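Local coordinates for similar to hydroxylamine oxidoreductase (Kuenenia stuttgartiensis, PDB 6H5L) that serves as the multi-haem, hydroxylamine oxidoreductase-like subunit of a 60-haem reductase complex with an extended electron transfer pathway, at the interface of chains A and B. Residues are numbered along the deposited sequence; one frame, centred on the assembly and turned at random. Chains: chain A, Similar to hydroxylamine oxidoreductase; chain B, Conserved hypothetical cytochrome protein.

The interface of chains A and B. Residues chain A 65-66; chain B 32-33.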
# COMPACT_ATOMS: atom_id res chain seq x y z
N ASN A 65 13.11 -25.53 46.17
CA ASN A 65 13.48 -26.59 45.24
C ASN A 65 14.80 -26.32 44.53
O ASN A 65 15.74 -27.11 44.64
CB ASN A 65 12.35 -26.78 44.21
CG ASN A 65 11.16 -27.51 44.80
OD1 ASN A 65 11.31 -28.54 45.45
ND2 ASN A 65 9.96 -26.97 44.58
N LEU A 66 14.90 -25.20 43.81
CA LEU A 66 16.10 -24.86 43.05
C LEU A 66 16.71 -23.58 43.61
O LEU A 66 16.09 -22.52 43.55
CB LEU A 66 15.77 -24.69 41.56
CG LEU A 66 16.91 -24.19 40.67
CD1 LEU A 66 18.16 -25.06 40.81
CD2 LEU A 66 16.46 -24.13 39.23
N LEU B 32 11.78 -32.85 41.84
CA LEU B 32 10.41 -32.39 42.01
C LEU B 32 9.95 -31.54 40.83
O LEU B 32 8.84 -31.72 40.31
CB LEU B 32 10.25 -31.61 43.31
CG LEU B 32 8.80 -31.27 43.64
CD1 LEU B 32 8.03 -32.52 44.03
CD2 LEU B 32 8.69 -30.20 44.71
N LEU B 33 10.81 -30.63 40.36
CA LEU B 33 10.45 -29.75 39.26
C LEU B 33 10.36 -30.47 37.92
O LEU B 33 9.94 -29.85 36.94
CB LEU B 33 11.45 -28.59 39.16
CG LEU B 33 11.14 -27.30 39.93
CD1 LEU B 33 10.29 -27.56 41.16
CD2 LEU B 33 12.44 -26.61 40.33
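A:Asn65 lays its side-chain amide against B:Leu32 and B:Leu33 where the two subunits of the reductase complex meet. The patch is small, hiding 108 Å² in all: a loop of chain A meets the first residues of the 3-10 helix 32-36 of the dihaem cytochrome partner. The two leucines reach the flat amide differently. B:Leu33 comes over one face, its methyl CD1 set off from CG of A:Asn65 to the side away from OD1, 3.5 Å from the amide nitrogen ND2. B:Leu32 lies beyond the outer end of the amide, tilted toward that same face, with CD2 3.2 Å from the carbonyl oxygen OD1 of A:Asn65 and 3.5 Å from its ND2. A:Asn65 points its CG opposite the carbonyl carbon, beside the backbone N (chi1 -75°), which carries the amide out to both methyls. With CG of B:Leu32 anti to the backbone N (chi1 -172°), a second torsion of 71° turns the CD2 branch toward the amide. Van der Waals packing of methyls on a polar group thus dominates among these residues. An alanine in place of A:Asn65 would keep the CB beside B:Leu33 but would probably leave CD2 of B:Leu32 without the amide it packs on and strip CD1 of B:Leu33 of its contact with the amide face. A:Leu66 adds a marginal contact through the root of its side chain, CB lying 4.0 Å from CD2 of B:Leu33, the branch that also lies 3.9 Å from CB of A:Asn65.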